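Local coordinates for protein MHC class I antigen (Ctenopharyngodon idella, PDB 5H5Z) that probably presents peptides to T cells at the cell surface, as the class I heavy chain paired with beta-2-microglobulin, at residues Tyr9-Ala23 against Leu65-Gln77. Numbering follows the deposited sequence.
Sequences YTGVSRGIDFPEFTA and LIGAHQVFKDSIQ
Phe-21, Phe-72 and Tyr-9 form an aromatic cluster between two antiparallel strands and the helix above them. Phe-21 turns its edge to the face of Phe-72, with ring planes at 89° and centroids 5.1 Å apart. Phe-21 CG lies anti to its backbone N (chi1 -178°), which carries the ring under the helix backbone, with His-69 N over the ring centre. Tyr-9 also presents an edge to Phe-72, but offset, with planes at 68°. The edge of Phe-72 meets Gly-11, where CA comes 3.8 Å from Phe-72 CD2; the missing side chain leaves room for the ring.

Aliphatic carbons of the helix extend the contact both ways. Leu-65 CD2 lies 3.6 Å from Tyr-9 OH and also touches Ala-23 CB. Ala-68 CB packs 3.7 Å from Phe-21 CZ. Ile-76 CD1 rests 3.7 Å from Ser-13 OG.

The charged contact lies at the solvent-exposed side. Lys-73 bends at its last two torsions and gives a salt bridge from NZ to Glu-20 OE1 (3.1 Å), on the syn lone pair. Glu-20 OE2 sits at the edge of the His-69 ring, nearest to CE1.

The bound peptide touches Tyr-9 and Ala-68, while beta-2-microglobulin packs on Thr-10 and Val-12, whose side chains point away from the helix. Tyr-96 hydrogen-bonds Tyr-9 OH, and Trp-92 packs against Phe-72. Helix 55-82 thus lies over strands 3-13 and 21-27 of the peptide-binding platform, with strand 90-100 alongside.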
ATOM      1  N   TYR A   9       3.447   1.826 -12.652  1.00 18.27           N
ATOM      2  CA  TYR A   9       2.588   1.717 -13.831  1.00 18.02           C
ATOM      3  C   TYR A   9       2.053   0.293 -13.949  1.00 17.59           C
ATOM      4  O   TYR A   9       2.823  -0.668 -13.836  1.00 19.05           O
ATOM      5  CB  TYR A   9       3.359   1.996 -15.121  1.00 20.77           C
ATOM      6  CG  TYR A   9       4.003   3.365 -15.294  1.00 20.32           C
ATOM      7  CD1 TYR A   9       3.742   4.427 -14.419  1.00 21.46           C
ATOM      8  CD2 TYR A   9       4.867   3.590 -16.364  1.00 22.31           C
ATOM      9  CE1 TYR A   9       4.343   5.668 -14.604  1.00 21.37           C
ATOM     10  CE2 TYR A   9       5.461   4.828 -16.565  1.00 21.42           C
ATOM     11  CZ  TYR A   9       5.199   5.857 -15.682  1.00 22.40           C
ATOM     12  OH  TYR A   9       5.807   7.070 -15.890  1.00 23.32           O
ATOM     13  N   THR A  10       0.755   0.158 -14.208  1.00 17.70           N
ATOM     14  CA  THR A  10       0.155  -1.157 -14.481  1.00 19.85           C
ATOM     15  C   THR A  10      -0.500  -1.209 -15.859  1.00 21.53           C
ATOM     16  O   THR A  10      -1.432  -0.455 -16.144  1.00 22.89           O
ATOM     17  CB  THR A  10      -0.891  -1.557 -13.423  1.00 20.58           C
ATOM     18  OG1 THR A  10      -0.306  -1.497 -12.115  1.00 21.58           O
ATOM     19  CG2 THR A  10      -1.415  -2.982 -13.685  1.00 20.13           C
ATOM     20  N   GLY A  11      -0.033  -2.132 -16.686  1.00 24.07           N
ATOM     21  CA  GLY A  11      -0.622  -2.364 -17.986  1.00 25.30           C
ATOM     22  C   GLY A  11      -1.291  -3.728 -18.031  1.00 26.44           C
ATOM     23  O   GLY A  11      -0.723  -4.720 -17.597  1.00 26.43           O
ATOM     24  N   VAL A  12      -2.520  -3.753 -18.521  1.00 26.05           N
ATOM     25  CA  VAL A  12      -3.270  -4.992 -18.649  1.00 30.27           C
ATOM     26  C   VAL A  12      -3.776  -5.192 -20.072  1.00 30.35           C
ATOM     27  O   VAL A  12      -4.353  -4.296 -20.658  1.00 31.39           O
ATOM     28  CB  VAL A  12      -4.472  -5.006 -17.700  1.00 31.52           C
ATOM     29  CG1 VAL A  12      -5.196  -6.338 -17.775  1.00 32.86           C
ATOM     30  CG2 VAL A  12      -4.019  -4.714 -16.282  1.00 33.77           C
ATOM     31  N   SER A  13      -3.590  -6.388 -20.607  1.00 30.29           N
ATOM     32  CA  SER A  13      -4.117  -6.694 -21.922  1.00 35.84           C
ATOM     33  C   SER A  13      -5.295  -7.641 -21.772  1.00 41.69           C
ATOM     34  O   SER A  13      -5.187  -8.655 -21.101  1.00 41.90           O
ATOM     35  CB  SER A  13      -3.041  -7.338 -22.788  1.00 46.68           C
ATOM     36  OG  SER A  13      -2.603  -8.555 -22.213  1.00 57.59           O
ATOM     37  N   ARG A  14      -6.416  -7.279 -22.386  1.00 47.50           N
ATOM     38  CA  ARG A  14      -7.612  -8.124 -22.459  1.00 54.71           C
ATOM     39  C   ARG A  14      -8.624  -8.022 -21.314  1.00 55.66           C
ATOM     40  O   ARG A  14      -9.652  -8.690 -21.356  1.00 51.90           O
ATOM     41  CB  ARG A  14      -7.211  -9.589 -22.645  1.00 49.15           C
ATOM     42  CG  ARG A  14      -6.501  -9.877 -23.957  1.00 66.18           C
ATOM     43  CD  ARG A  14      -6.775 -11.295 -24.438  1.00 78.71           C
ATOM     44  NE  ARG A  14      -6.621 -11.428 -25.882  1.00 76.02           N
ATOM     45  CZ  ARG A  14      -5.455 -11.573 -26.504  1.00 86.05           C
ATOM     46  NH1 ARG A  14      -4.325 -11.610 -25.813  1.00 92.12           N
ATOM     47  NH2 ARG A  14      -5.421 -11.688 -27.822  1.00 76.51           N
ATOM     48  N   GLY A  15      -8.348  -7.193 -20.309  1.00 69.64           N
ATOM     49  CA  GLY A  15      -9.267  -6.982 -19.196  1.00 66.83           C
ATOM     50  C   GLY A  15     -10.475  -6.092 -19.465  1.00 77.07           C
ATOM     51  O   GLY A  15     -10.460  -5.306 -20.406  1.00 81.30           O
ATOM     52  N   ILE A  16     -11.533  -6.226 -18.663  1.00 82.33           N
ATOM     53  CA  ILE A  16     -12.666  -5.287 -18.711  1.00 82.55           C
ATOM     54  C   ILE A  16     -12.781  -4.307 -17.529  1.00 81.36           C
ATOM     55  O   ILE A  16     -12.983  -3.109 -17.727  1.00 91.19           O
ATOM     56  CB  ILE A  16     -14.010  -6.025 -18.857  1.00 83.49           C
ATOM     57  CG1 ILE A  16     -15.177  -5.028 -18.900  1.00 90.61           C
ATOM     58  CG2 ILE A  16     -14.192  -7.019 -17.721  1.00 81.35           C
ATOM     59  CD1 ILE A  16     -15.552  -4.575 -20.294  1.00 89.72           C
ATOM     60  N   ASP A  17     -12.654  -4.828 -16.312  1.00 80.61           N
ATOM     61  CA  ASP A  17     -12.910  -4.078 -15.076  1.00 88.23           C
ATOM     62  C   ASP A  17     -11.965  -2.883 -14.883  1.00 94.95           C
ATOM     63  O   ASP A  17     -12.364  -1.815 -14.422  1.00 86.61           O
ATOM     64  CB  ASP A  17     -12.845  -5.052 -13.882  1.00 89.78           C
ATOM     65  CG  ASP A  17     -12.657  -4.356 -12.543  1.00 86.79           C
ATOM     66  OD1 ASP A  17     -13.622  -3.733 -12.055  1.00 92.11           O
ATOM     67  OD2 ASP A  17     -11.543  -4.439 -11.985  1.00 88.34           O
ATOM     68  N   PHE A  18     -10.708  -3.112 -15.221  1.00 71.83           N
ATOM     69  CA  PHE A  18      -9.607  -2.149 -15.141  1.00 54.39           C
ATOM     70  C   PHE A  18      -9.197  -1.618 -16.523  1.00 47.68           C
ATOM     71  O   PHE A  18      -9.401  -2.294 -17.535  1.00 50.95           O
ATOM     72  CB  PHE A  18      -8.406  -2.747 -14.388  1.00 57.20           C
ATOM     73  CG  PHE A  18      -8.545  -2.702 -12.885  1.00 58.57           C
ATOM     74  CD1 PHE A  18      -8.450  -1.494 -12.194  1.00 61.52           C
ATOM     75  CD2 PHE A  18      -8.764  -3.868 -12.156  1.00 56.09           C
ATOM     76  CE1 PHE A  18      -8.577  -1.451 -10.810  1.00 55.85           C
ATOM     77  CE2 PHE A  18      -8.890  -3.833 -10.773  1.00 48.74           C
ATOM     78  CZ  PHE A  18      -8.797  -2.625 -10.098  1.00 50.58           C
ATOM     79  N   PRO A  19      -8.630  -0.391 -16.571  1.00 42.51           N
ATOM     80  CA  PRO A  19      -8.167   0.184 -17.840  1.00 37.39           C
ATOM     81  C   PRO A  19      -6.919  -0.509 -18.387  1.00 35.02           C
ATOM     82  O   PRO A  19      -6.290  -1.303 -17.687  1.00 33.63           O
ATOM     83  CB  PRO A  19      -7.834   1.640 -17.474  1.00 47.33           C
ATOM     84  CG  PRO A  19      -8.476   1.884 -16.152  1.00 45.89           C
ATOM     85  CD  PRO A  19      -8.457   0.560 -15.457  1.00 42.87           C
ATOM     86  N   GLU A  20      -6.566  -0.198 -19.635  1.00 30.96           N
ATOM     87  CA  GLU A  20      -5.359  -0.736 -20.259  1.00 27.29           C
ATOM     88  C   GLU A  20      -4.090  -0.291 -19.544  1.00 25.76           C
ATOM     89  O   GLU A  20      -3.117  -1.039 -19.470  1.00 27.41           O
ATOM     90  CB  GLU A  20      -5.271  -0.302 -21.714  1.00 30.87           C
ATOM     91  CG  GLU A  20      -5.996  -1.208 -22.680  1.00 33.33           C
ATOM     92  CD  GLU A  20      -5.665  -0.878 -24.116  1.00 40.54           C
ATOM     93  OE1 GLU A  20      -5.087  -1.747 -24.802  1.00 49.19           O
ATOM     94  OE2 GLU A  20      -5.970   0.252 -24.553  1.00 43.98           O
ATOM     95  N   PHE A  21      -4.107   0.935 -19.032  1.00 23.35           N
ATOM     96  CA  PHE A  21      -2.948   1.511 -18.370  1.00 23.81           C
ATOM     97  C   PHE A  21      -3.393   2.288 -17.146  1.00 21.86           C
ATOM     98  O   PHE A  21      -4.357   3.047 -17.213  1.00 23.34           O
ATOM     99  CB  PHE A  21      -2.199   2.440 -19.337  1.00 23.47           C
ATOM    100  CG  PHE A  21      -0.948   3.042 -18.763  1.00 21.74           C
ATOM    101  CD1 PHE A  21       0.255   2.347 -18.804  1.00 21.52           C
ATOM    102  CD2 PHE A  21      -0.968   4.314 -18.197  1.00 22.10           C
ATOM    103  CE1 PHE A  21       1.414   2.900 -18.284  1.00 22.24           C
ATOM    104  CE2 PHE A  21       0.190   4.875 -17.673  1.00 22.76           C
ATOM    105  CZ  PHE A  21       1.383   4.166 -17.717  1.00 22.35           C
ATOM    106  N   THR A  22      -2.685   2.089 -16.035  1.00 21.68           N
ATOM    107  CA  THR A  22      -2.887   2.860 -14.812  1.00 20.43           C
ATOM    108  C   THR A  22      -1.524   3.309 -14.282  1.00 20.69           C
ATOM    109  O   THR A  22      -0.578   2.523 -14.242  1.00 21.96           O
ATOM    110  CB  THR A  22      -3.609   2.027 -13.724  1.00 24.94           C
ATOM    111  OG1 THR A  22      -4.844   1.519 -14.240  1.00 25.48           O
ATOM    112  CG2 THR A  22      -3.898   2.870 -12.481  1.00 25.38           C
ATOM    113  N   ALA A  23      -1.420   4.574 -13.884  1.00 22.29           N
ATOM    114  CA  ALA A  23      -0.205   5.067 -13.254  1.00 19.50           C
ATOM    115  C   ALA A  23      -0.552   5.731 -11.930  1.00 19.78           C
ATOM    116  O   ALA A  23      -1.512   6.502 -11.849  1.00 20.59           O
ATOM    117  CB  ALA A  23       0.509   6.054 -14.170  1.00 21.96           C
ATOM    118  N   LEU A  65       2.217  10.491 -19.840  1.00 25.03           N
ATOM    119  CA  LEU A  65       1.529   9.228 -19.548  1.00 22.85           C
ATOM    120  C   LEU A  65       0.672   8.683 -20.692  1.00 24.48           C
ATOM    121  O   LEU A  65       0.466   7.471 -20.774  1.00 24.42           O
ATOM    122  CB  LEU A  65       0.754   9.314 -18.235  1.00 22.71           C
ATOM    123  CG  LEU A  65       1.691   9.548 -17.038  1.00 22.20           C
ATOM    124  CD1 LEU A  65       0.926   9.947 -15.780  1.00 21.32           C
ATOM    125  CD2 LEU A  65       2.600   8.347 -16.785  1.00 22.71           C
ATOM    126  N   ILE A  66       0.192   9.563 -21.578  1.00 24.90           N
ATOM    127  CA  ILE A  66      -0.435   9.104 -22.824  1.00 24.97           C
ATOM    128  C   ILE A  66       0.627   8.343 -23.624  1.00 27.15           C
ATOM    129  O   ILE A  66       0.358   7.258 -24.153  1.00 28.22           O
ATOM    130  CB  ILE A  66      -1.037  10.261 -23.659  1.00 27.40           C
ATOM    131  CG1 ILE A  66      -2.272  10.852 -22.969  1.00 25.62           C
ATOM    132  CG2 ILE A  66      -1.430   9.775 -25.049  1.00 29.98           C
ATOM    133  CD1 ILE A  66      -2.719  12.184 -23.553  1.00 27.32           C
ATOM    134  N   GLY A  67       1.834   8.905 -23.676  1.00 30.34           N
ATOM    135  CA  GLY A  67       2.991   8.246 -24.285  1.00 33.29           C
ATOM    136  C   GLY A  67       3.325   6.913 -23.630  1.00 30.20           C
ATOM    137  O   GLY A  67       3.579   5.924 -24.322  1.00 30.88           O
ATOM    138  N   ALA A  68       3.322   6.887 -22.295  1.00 26.37           N
ATOM    139  CA  ALA A  68       3.571   5.651 -21.536  1.00 27.63           C
ATOM    140  C   ALA A  68       2.553   4.553 -21.851  1.00 26.20           C
ATOM    141  O   ALA A  68       2.922   3.388 -22.009  1.00 27.94           O
ATOM    142  CB  ALA A  68       3.604   5.934 -20.043  1.00 26.75           C
ATOM    143  N   HIS A  69       1.278   4.934 -21.940  1.00 25.11           N
ATOM    144  CA  HIS A  69       0.201   4.026 -22.341  1.00 25.21           C
ATOM    145  C   HIS A  69       0.458   3.398 -23.714  1.00 28.00           C
ATOM    146  O   HIS A  69       0.358   2.176 -23.872  1.00 29.29           O
ATOM    147  CB  HIS A  69      -1.144   4.761 -22.311  1.00 28.10           C
ATOM    148  CG  HIS A  69      -2.240   4.077 -23.071  1.00 31.04           C
ATOM    149  ND1 HIS A  69      -2.624   2.776 -22.825  1.00 33.37           N
ATOM    150  CD2 HIS A  69      -3.047   4.526 -24.061  1.00 35.28           C
ATOM    151  CE1 HIS A  69      -3.615   2.451 -23.634  1.00 35.67           C
ATOM    152  NE2 HIS A  69      -3.890   3.494 -24.395  1.00 36.71           N
ATOM    153  N   GLN A  70       0.793   4.238 -24.691  1.00 29.05           N
ATOM    154  CA  GLN A  70       1.110   3.778 -26.046  1.00 27.69           C
ATOM    155  C   GLN A  70       2.261   2.757 -26.016  1.00 27.39           C
ATOM    156  O   GLN A  70       2.148   1.671 -26.592  1.00 31.13           O
ATOM    157  CB  GLN A  70       1.427   4.970 -26.972  1.00 31.91           C
ATOM    158  CG  GLN A  70       0.222   5.867 -27.280  1.00 32.55           C
ATOM    159  CD  GLN A  70       0.534   7.051 -28.196  1.00 33.13           C
ATOM    160  OE1 GLN A  70      -0.318   7.489 -28.974  1.00 40.22           O
ATOM    161  NE2 GLN A  70       1.754   7.577 -28.107  1.00 34.40           N
ATOM    162  N   VAL A  71       3.342   3.098 -25.312  1.00 28.41           N
ATOM    163  CA  VAL A  71       4.526   2.236 -25.194  1.00 28.14           C
ATOM    164  C   VAL A  71       4.217   0.930 -24.452  1.00 30.98           C
ATOM    165  O   VAL A  71       4.715  -0.137 -24.828  1.00 31.31           O
ATOM    166  CB  VAL A  71       5.711   2.971 -24.526  1.00 28.39           C
ATOM    167  CG1 VAL A  71       6.885   2.028 -24.298  1.00 30.12           C
ATOM    168  CG2 VAL A  71       6.157   4.158 -25.373  1.00 34.30           C
ATOM    169  N   PHE A  72       3.392   1.018 -23.410  1.00 27.85           N
ATOM    170  CA  PHE A  72       2.954  -0.170 -22.671  1.00 28.89           C
ATOM    171  C   PHE A  72       2.128  -1.135 -23.512  1.00 32.38           C
ATOM    172  O   PHE A  72       2.294  -2.357 -23.392  1.00 31.59           O
ATOM    173  CB  PHE A  72       2.196   0.222 -21.400  1.00 30.71           C
ATOM    174  CG  PHE A  72       3.035   0.166 -20.158  1.00 28.13           C
ATOM    175  CD1 PHE A  72       4.293   0.768 -20.117  1.00 25.42           C
ATOM    176  CD2 PHE A  72       2.562  -0.480 -19.015  1.00 28.51           C
ATOM    177  CE1 PHE A  72       5.066   0.710 -18.966  1.00 29.13           C
ATOM    178  CE2 PHE A  72       3.330  -0.535 -17.860  1.00 25.91           C
ATOM    179  CZ  PHE A  72       4.582   0.055 -17.839  1.00 25.97           C
ATOM    180  N   LYS A  73       1.246  -0.591 -24.352  1.00 30.61           N
ATOM    181  CA  LYS A  73       0.468  -1.397 -25.301  1.00 36.24           C
ATOM    182  C   LYS A  73       1.392  -2.186 -26.223  1.00 35.38           C
ATOM    183  O   LYS A  73       1.205  -3.384 -26.435  1.00 35.23           O
ATOM    184  CB  LYS A  73      -0.442  -0.509 -26.154  1.00 39.85           C
ATOM    185  CG  LYS A  73      -1.797  -0.178 -25.549  1.00 46.69           C
ATOM    186  CD  LYS A  73      -2.544   0.844 -26.406  1.00 50.74           C
ATOM    187  CE  LYS A  73      -3.041   0.266 -27.725  1.00 55.50           C
ATOM    188  NZ  LYS A  73      -4.191  -0.664 -27.544  1.00 57.62           N
ATOM    189  N   ASP A  74       2.395  -1.495 -26.762  1.00 34.20           N
ATOM    190  CA  ASP A  74       3.335  -2.085 -27.715  1.00 36.37           C
ATOM    191  C   ASP A  74       4.209  -3.134 -27.031  1.00 39.46           C
ATOM    192  O   ASP A  74       4.467  -4.207 -27.590  1.00 40.39           O
ATOM    193  CB  ASP A  74       4.222  -0.994 -28.324  1.00 35.90           C
ATOM    194  CG  ASP A  74       3.440   0.009 -29.170  1.00 42.01           C
ATOM    195  OD1 ASP A  74       2.236  -0.207 -29.436  1.00 40.77           O
ATOM    196  OD2 ASP A  74       4.041   1.026 -29.577  1.00 47.84           O
ATOM    197  N   SER A  75       4.648  -2.807 -25.816  1.00 34.12           N
ATOM    198  CA  SER A  75       5.538  -3.659 -25.036  1.00 33.18           C
ATOM    199  C   SER A  75       4.889  -4.985 -24.643  1.00 30.29           C
ATOM    200  O   SER A  75       5.474  -6.044 -24.862  1.00 33.30           O
ATOM    201  CB  SER A  75       6.037  -2.926 -23.788  1.00 29.87           C
ATOM    202  OG  SER A  75       6.929  -1.881 -24.142  1.00 29.03           O
ATOM    203  N   ILE A  76       3.682  -4.925 -24.081  1.00 30.65           N
ATOM    204  CA  ILE A  76       2.987  -6.140 -23.639  1.00 32.41           C
ATOM    205  C   ILE A  76       2.692  -7.082 -24.815  1.00 35.28           C
ATOM    206  O   ILE A  76       2.750  -8.300 -24.665  1.00 37.74           O
ATOM    207  CB  ILE A  76       1.724  -5.841 -22.787  1.00 33.64           C
ATOM    208  CG1 ILE A  76       1.287  -7.089 -22.005  1.00 33.57           C
ATOM    209  CG2 ILE A  76       0.590  -5.274 -23.638  1.00 34.26           C
ATOM    210  CD1 ILE A  76       0.324  -6.809 -20.869  1.00 33.20           C
ATOM    211  N   GLN A  77       2.409  -6.512 -25.986  1.00 34.91           N
ATOM    212  CA  GLN A  77       2.194  -7.305 -27.198  1.00 37.92           C
ATOM    213  C   GLN A  77       3.427  -8.147 -27.523  1.00 37.37           C
ATOM    214  O   GLN A  77       3.315  -9.331 -27.830  1.00 39.88           O
ATOM    215  CB  GLN A  77       1.836  -6.401 -28.381  1.00 46.94           C
ATOM    216  CG  GLN A  77       1.020  -7.089 -29.467  1.00 59.60           C
ATOM    217  CD  GLN A  77      -0.386  -7.449 -29.016  1.00 73.71           C
ATOM    218  OE1 GLN A  77      -0.879  -6.949 -27.997  1.00 77.65           O
ATOM    219  NE2 GLN A  77      -1.043  -8.321 -29.779  1.00 94.09           N
TER